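PDB 4XGU: putative pachytene checkpoint protein 2 from Caenorhabditis elegans, which probably hydrolyses ATP to remodel partner proteins and is thought to play a key role in chromosome recombination during meiosis. Local coordinates for residues Lys206-Glu211 with Cys245-Leu250; Glu238-Glu243 with Arg290-Ile295. All blocks are in the same frame, centred on the assembly; numbering follows the deposited sequence.

Interaction 1. Residues Lys206-Glu211 with Cys245-Leu250; sequences KSVMLE and CMVFVL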
loop_
_atom_site.group_PDB
_atom_site.type_symbol
_atom_site.label_atom_id
_atom_site.label_comp_id
_atom_site.label_asym_id
_atom_site.label_seq_id
_atom_site.Cartn_x
_atom_site.Cartn_y
_atom_site.Cartn_z
ATOM N N LYS B 206 5.649 -48.014 13.957
ATOM C CA LYS B 206 4.478 -47.450 13.289
ATOM C C LYS B 206 4.881 -46.241 12.446
ATOM O O LYS B 206 5.778 -45.495 12.823
ATOM C CB LYS B 206 3.412 -47.058 14.320
ATOM C CG LYS B 206 2.162 -46.413 13.735
ATOM C CD LYS B 206 1.135 -46.100 14.815
ATOM C CE LYS B 206 -0.083 -45.402 14.229
ATOM N NZ LYS B 206 -1.143 -45.176 15.249
ATOM N N SER B 207 4.225 -46.049 11.307
ATOM C CA SER B 207 4.530 -44.903 10.456
ATOM C C SER B 207 3.260 -44.253 9.919
ATOM O O SER B 207 2.401 -44.925 9.350
ATOM C CB SER B 207 5.438 -45.325 9.300
ATOM O OG SER B 207 5.754 -44.219 8.474
ATOM N N VAL B 208 3.146 -42.941 10.105
ATOM C CA VAL B 208 1.966 -42.202 9.664
ATOM C C VAL B 208 2.348 -41.039 8.754
ATOM O O VAL B 208 3.485 -40.569 8.777
ATOM C CB VAL B 208 1.159 -41.653 10.863
ATOM C CG1 VAL B 208 0.590 -42.792 11.698
ATOM C CG2 VAL B 208 2.028 -40.740 11.717
ATOM N N MET B 209 1.394 -40.581 7.950
ATOM C CA MET B 209 1.598 -39.401 7.115
ATOM C C MET B 209 0.396 -38.472 7.160
ATOM O O MET B 209 -0.741 -38.902 6.968
ATOM C CB MET B 209 1.885 -39.787 5.663
ATOM C CG MET B 209 1.639 -38.648 4.666
ATOM S SD MET B 209 2.320 -38.951 3.019
ATOM C CE MET B 209 1.351 -37.818 2.033
ATOM N N LEU B 210 0.665 -37.196 7.410
ATOM C CA LEU B 210 -0.365 -36.168 7.427
ATOM C C LEU B 210 -0.271 -35.288 6.192
ATOM O O LEU B 210 0.741 -34.627 5.962
ATOM C CB LEU B 210 -0.252 -35.319 8.691
ATOM C CG LEU B 210 -0.882 -35.973 9.918
ATOM C CD1 LEU B 210 -0.430 -35.288 11.189
ATOM C CD2 LEU B 210 -2.398 -35.933 9.797
ATOM N N GLU B 211 -1.333 -35.288 5.396
ATOM C CA GLU B 211 -1.365 -34.502 4.173
ATOM C C GLU B 211 -2.230 -33.259 4.341
ATOM O O GLU B 211 -3.377 -33.343 4.777
ATOM C CB GLU B 211 -1.876 -35.351 3.010
ATOM C CG GLU B 211 -1.894 -34.621 1.680
ATOM C CD GLU B 211 -2.338 -35.507 0.536
ATOM O OE1 GLU B 211 -2.708 -36.674 0.792
ATOM O OE2 GLU B 211 -2.314 -35.032 -0.621
ATOM N N CYS B 245 7.967 -43.894 16.127
ATOM C CA CYS B 245 7.022 -43.645 15.045
ATOM C C CYS B 245 7.437 -42.419 14.246
ATOM O O CYS B 245 7.635 -41.343 14.811
ATOM C CB CYS B 245 5.603 -43.452 15.580
ATOM S SG CYS B 245 4.438 -42.821 14.335
ATOM N N MET B 246 7.565 -42.579 12.934
ATOM C CA MET B 246 7.937 -41.456 12.087
ATOM C C MET B 246 6.707 -40.866 11.415
ATOM O O MET B 246 5.823 -41.596 10.960
ATOM C CB MET B 246 8.984 -41.871 11.046
ATOM C CG MET B 246 8.501 -42.839 9.981
ATOM S SD MET B 246 9.857 -43.477 8.967
ATOM C CE MET B 246 10.738 -41.968 8.573
ATOM N N VAL B 247 6.644 -39.539 11.377
ATOM C CA VAL B 247 5.512 -38.856 10.767
ATOM C C VAL B 247 5.959 -38.078 9.529
ATOM O O VAL B 247 7.045 -37.497 9.491
ATOM C CB VAL B 247 4.799 -37.916 11.782
ATOM C CG1 VAL B 247 4.783 -38.555 13.166
ATOM C CG2 VAL B 247 5.457 -36.555 11.844
ATOM N N PHE B 248 5.126 -38.115 8.497
ATOM C CA PHE B 248 5.397 -37.392 7.263
ATOM C C PHE B 248 4.370 -36.290 7.081
ATOM O O PHE B 248 3.171 -36.527 7.208
ATOM C CB PHE B 248 5.370 -38.333 6.059
ATOM C CG PHE B 248 6.539 -39.269 5.988
ATOM C CD1 PHE B 248 6.502 -40.497 6.630
ATOM C CD2 PHE B 248 7.669 -38.931 5.265
ATOM C CE1 PHE B 248 7.577 -41.367 6.561
ATOM C CE2 PHE B 248 8.747 -39.794 5.191
ATOM C CZ PHE B 248 8.701 -41.015 5.839
ATOM N N VAL B 249 4.834 -35.084 6.782
ATOM C CA VAL B 249 3.911 -33.989 6.531
ATOM C C VAL B 249 4.036 -33.504 5.097
ATOM O O VAL B 249 5.065 -32.958 4.701
ATOM C CB VAL B 249 4.148 -32.817 7.490
ATOM C CG1 VAL B 249 3.215 -31.666 7.153
ATOM C CG2 VAL B 249 3.951 -33.266 8.929
ATOM N N LEU B 250 2.983 -33.721 4.318
ATOM C CA LEU B 250 2.946 -33.255 2.941
ATOM C C LEU B 250 2.129 -31.973 2.838
ATOM O O LEU B 250 1.041 -31.873 3.405
ATOM C CB LEU B 250 2.366 -34.331 2.021
ATOM C CG LEU B 250 2.175 -33.922 0.560
ATOM C CD1 LEU B 250 3.507 -33.541 -0.060
ATOM C CD2 LEU B 250 1.511 -35.033 -0.232
#
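Val208 and Leu210 each bond through both backbone polar atoms to strand 245-251, the pattern of neighbouring parallel strands in the AAA+ ATPase core. Val208 N reaches Met246 O at 3.1 Å and Phe248 N reaches Val208 O at 3.0 Å, so Val208 grips the residues flanking its bridge partner Val247. Two residues further on, Leu210 N bonds to Phe248 O, and Leu250 N to Leu210 O at 2.9 Å. A weak bond from Met246 N to Lys206 O starts the series, and the axes of the two short segments are inclined at 18°. The sequence leading from Leu250 into Asp252 is consistent with a Walker B strand.

On the face bearing Val208, its CG2 lies beside Val247 CG1 at 3.8 Å, both side chains pointing the same way; Leu239 and Ile236 of helix 228-241 cover this side. The other face meets helix 185-199, which follows the P-loop. Here Met209 has CG anti to its backbone N (chi1 160°), placing CG against Phe248 CB, and the extended chain beyond carries CE to Leu250 CD2 at 3.6 Å. Glu211 runs alongside Leu250, with OE2 3.8 Å from Leu250 CD2, while its OE1 accepts a hydrogen bond from Trp125 NE1. The Phe248 ring presents its edge to strand 206-212, with Val208 O and Ser207 OG near the ring plane and CE1 3.9 Å from Ser207 OG.

Interaction 2. Residues Glu238-Glu243 with Arg290-Ile295; sequences ELAEDE and RDNVLI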
loop_
_atom_site.group_PDB
_atom_site.type_symbol
_atom_site.label_atom_id
_atom_site.label_comp_id
_atom_site.label_asym_id
_atom_site.label_seq_id
_atom_site.Cartn_x
_atom_site.Cartn_y
_atom_site.Cartn_z
ATOM N N GLU B 238 1.664 -33.929 18.839
ATOM C CA GLU B 238 1.355 -35.056 19.718
ATOM C C GLU B 238 1.754 -36.378 19.079
ATOM O O GLU B 238 2.303 -37.259 19.741
ATOM C CB GLU B 238 -0.133 -35.082 20.072
ATOM C CG GLU B 238 -0.500 -34.283 21.310
ATOM C CD GLU B 238 -1.795 -34.762 21.938
ATOM O OE1 GLU B 238 -2.404 -35.705 21.390
ATOM O OE2 GLU B 238 -2.200 -34.202 22.980
ATOM N N LEU B 239 1.477 -36.507 17.786
ATOM C CA LEU B 239 1.844 -37.701 17.037
ATOM C C LEU B 239 3.360 -37.800 16.924
ATOM O O LEU B 239 3.919 -38.895 16.860
ATOM C CB LEU B 239 1.200 -37.679 15.651
ATOM C CG LEU B 239 0.629 -39.000 15.138
ATOM C CD1 LEU B 239 -0.244 -39.646 16.200
ATOM C CD2 LEU B 239 -0.169 -38.765 13.868
ATOM N N ALA B 240 4.018 -36.645 16.909
ATOM C CA ALA B 240 5.474 -36.585 16.842
ATOM C C ALA B 240 6.093 -36.835 18.212
ATOM O O ALA B 240 7.230 -37.298 18.312
ATOM C CB ALA B 240 5.922 -35.243 16.296
ATOM N N GLU B 241 5.340 -36.516 19.264
ATOM C CA GLU B 241 5.760 -36.794 20.636
ATOM C C GLU B 241 5.918 -38.296 20.834
ATOM O O GLU B 241 6.733 -38.751 21.638
ATOM C CB GLU B 241 4.756 -36.226 21.644
ATOM C CG GLU B 241 4.775 -34.706 21.759
ATOM C CD GLU B 241 3.609 -34.160 22.563
ATOM O OE1 GLU B 241 3.336 -32.944 22.469
ATOM O OE2 GLU B 241 2.963 -34.946 23.288
ATOM N N ASP B 242 5.125 -39.059 20.091
ATOM C CA ASP B 242 5.239 -40.507 20.070
ATOM C C ASP B 242 6.539 -40.910 19.383
ATOM O O ASP B 242 6.739 -40.628 18.202
ATOM C CB ASP B 242 4.032 -41.128 19.359
ATOM C CG ASP B 242 4.037 -42.646 19.403
ATOM O OD1 ASP B 242 4.855 -43.225 20.149
ATOM O OD2 ASP B 242 3.214 -43.263 18.693
ATOM N N GLU B 243 7.428 -41.558 20.129
ATOM C CA GLU B 243 8.680 -42.038 19.560
ATOM C C GLU B 243 8.473 -43.423 18.961
ATOM O O GLU B 243 7.392 -44.003 19.083
ATOM C CB GLU B 243 9.790 -42.065 20.614
ATOM C CG GLU B 243 9.663 -43.172 21.652
ATOM C CD GLU B 243 8.693 -42.838 22.776
ATOM O OE1 GLU B 243 8.849 -43.406 23.876
ATOM O OE2 GLU B 243 7.776 -42.015 22.565
ATOM N N ARG B 290 11.996 -32.246 15.626
ATOM C CA ARG B 290 11.943 -33.638 16.053
ATOM C C ARG B 290 12.764 -34.532 15.127
ATOM O O ARG B 290 12.883 -34.263 13.932
ATOM C CB ARG B 290 10.496 -34.123 16.103
ATOM C CG ARG B 290 9.545 -33.156 16.776
ATOM C CD ARG B 290 8.918 -33.780 18.009
ATOM N NE ARG B 290 8.093 -32.823 18.737
ATOM C CZ ARG B 290 7.590 -33.042 19.946
ATOM N NH1 ARG B 290 7.831 -34.188 20.567
ATOM N NH2 ARG B 290 6.853 -32.113 20.537
ATOM N N ASP B 291 13.328 -35.595 15.687
ATOM C CA ASP B 291 14.135 -36.527 14.912
ATOM C C ASP B 291 13.276 -37.463 14.069
ATOM O O ASP B 291 13.670 -37.863 12.972
ATOM C CB ASP B 291 15.036 -37.348 15.836
ATOM C CG ASP B 291 16.132 -36.518 16.472
ATOM O OD1 ASP B 291 16.404 -35.406 15.972
ATOM O OD2 ASP B 291 16.728 -36.985 17.466
ATOM N N ASN B 292 12.100 -37.809 14.582
ATOM C CA ASN B 292 11.234 -38.781 13.924
ATOM C C ASN B 292 10.189 -38.135 13.018
ATOM O O ASN B 292 9.102 -38.672 12.831
ATOM C CB ASN B 292 10.533 -39.650 14.968
ATOM C CG ASN B 292 9.540 -38.865 15.807
ATOM O OD1 ASN B 292 9.685 -37.657 15.993
ATOM N ND2 ASN B 292 8.522 -39.551 16.314
ATOM N N VAL B 293 10.521 -36.979 12.457
ATOM C CA VAL B 293 9.575 -36.240 11.632
ATOM C C VAL B 293 10.212 -35.841 10.306
ATOM O O VAL B 293 11.411 -35.597 10.242
ATOM C CB VAL B 293 9.067 -34.984 12.366
ATOM C CG1 VAL B 293 8.169 -34.165 11.472
ATOM C CG2 VAL B 293 8.329 -35.375 13.631
ATOM N N LEU B 294 9.411 -35.791 9.248
ATOM C CA LEU B 294 9.897 -35.364 7.945
ATOM C C LEU B 294 8.800 -34.623 7.188
ATOM O O LEU B 294 7.707 -35.156 6.992
ATOM C CB LEU B 294 10.379 -36.569 7.145
ATOM C CG LEU B 294 11.201 -36.266 5.901
ATOM C CD1 LEU B 294 12.411 -35.442 6.286
ATOM C CD2 LEU B 294 11.620 -37.563 5.245
ATOM N N ILE B 295 9.083 -33.396 6.764
ATOM C CA ILE B 295 8.067 -32.595 6.089
ATOM C C ILE B 295 8.407 -32.374 4.614
ATOM O O ILE B 295 9.536 -32.025 4.265
ATOM C CB ILE B 295 7.863 -31.240 6.798
ATOM C CG1 ILE B 295 9.169 -30.458 6.873
ATOM C CG2 ILE B 295 7.354 -31.457 8.212
ATOM C CD1 ILE B 295 9.102 -29.263 7.801
#
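Asn292 holds CG between its backbone N and carbonyl carbon (chi1 67°), and Arg290 bends at chi2 (-118°), turning CD toward Ala240; the two side chains thereby meet the C-terminal end of helix 228-241. The amide of Asn292 donates through ND2 to Ala240 O at 3.3 Å, with the acceptor nearly in the amide plane. Asp242 O lies 2.8 Å from Asn292 ND2, so ND2 sits among carbonyls at the end of the helix and in the turn that follows.

Apolar contact centres on Ala240, whose CB touches Val293 CG2 at 3.6 Å and Arg290 CD at 3.7 Å. Beyond CD the guanidinium lies obliquely to Glu241, with NH1 3.3 Å from Glu241 CG. Its salt bridge is to Asp237, though the position of NH2 is less certain. An alanine at Arg290 would probably uncover part of Ala240 CB and leave Asp237, which lies close to the like-charged Glu241, without its positive mate. The contact sets a helix end against the loop entering strand 293-299, a helix-on-sheet junction of the alpha/beta P-loop NTPase fold found in AAA+ modules.

How the interactions relate
From the N terminus, strand 206-212 comes first, then helix 228-241, strand 245-251 and strand 293-299. Interaction 1 closes a loop of 33 intervening residues, mostly helical, and forms the beta-alpha-beta crossover. Interaction 2 closes a loop of 46 residues from the end of that helix to the start of strand 293-299. The loops cross rather than nest: residues 238-243 fall inside the first, and residues 245-250 inside the second. The centres of interactions 1 and 2 are about 8 Å apart, and strand 245-251 joins them directly, with Val249 N 2.9 Å from Leu294 O in a probable hydrogen bond. Together they tie three adjacent parallel strands to one covering helix.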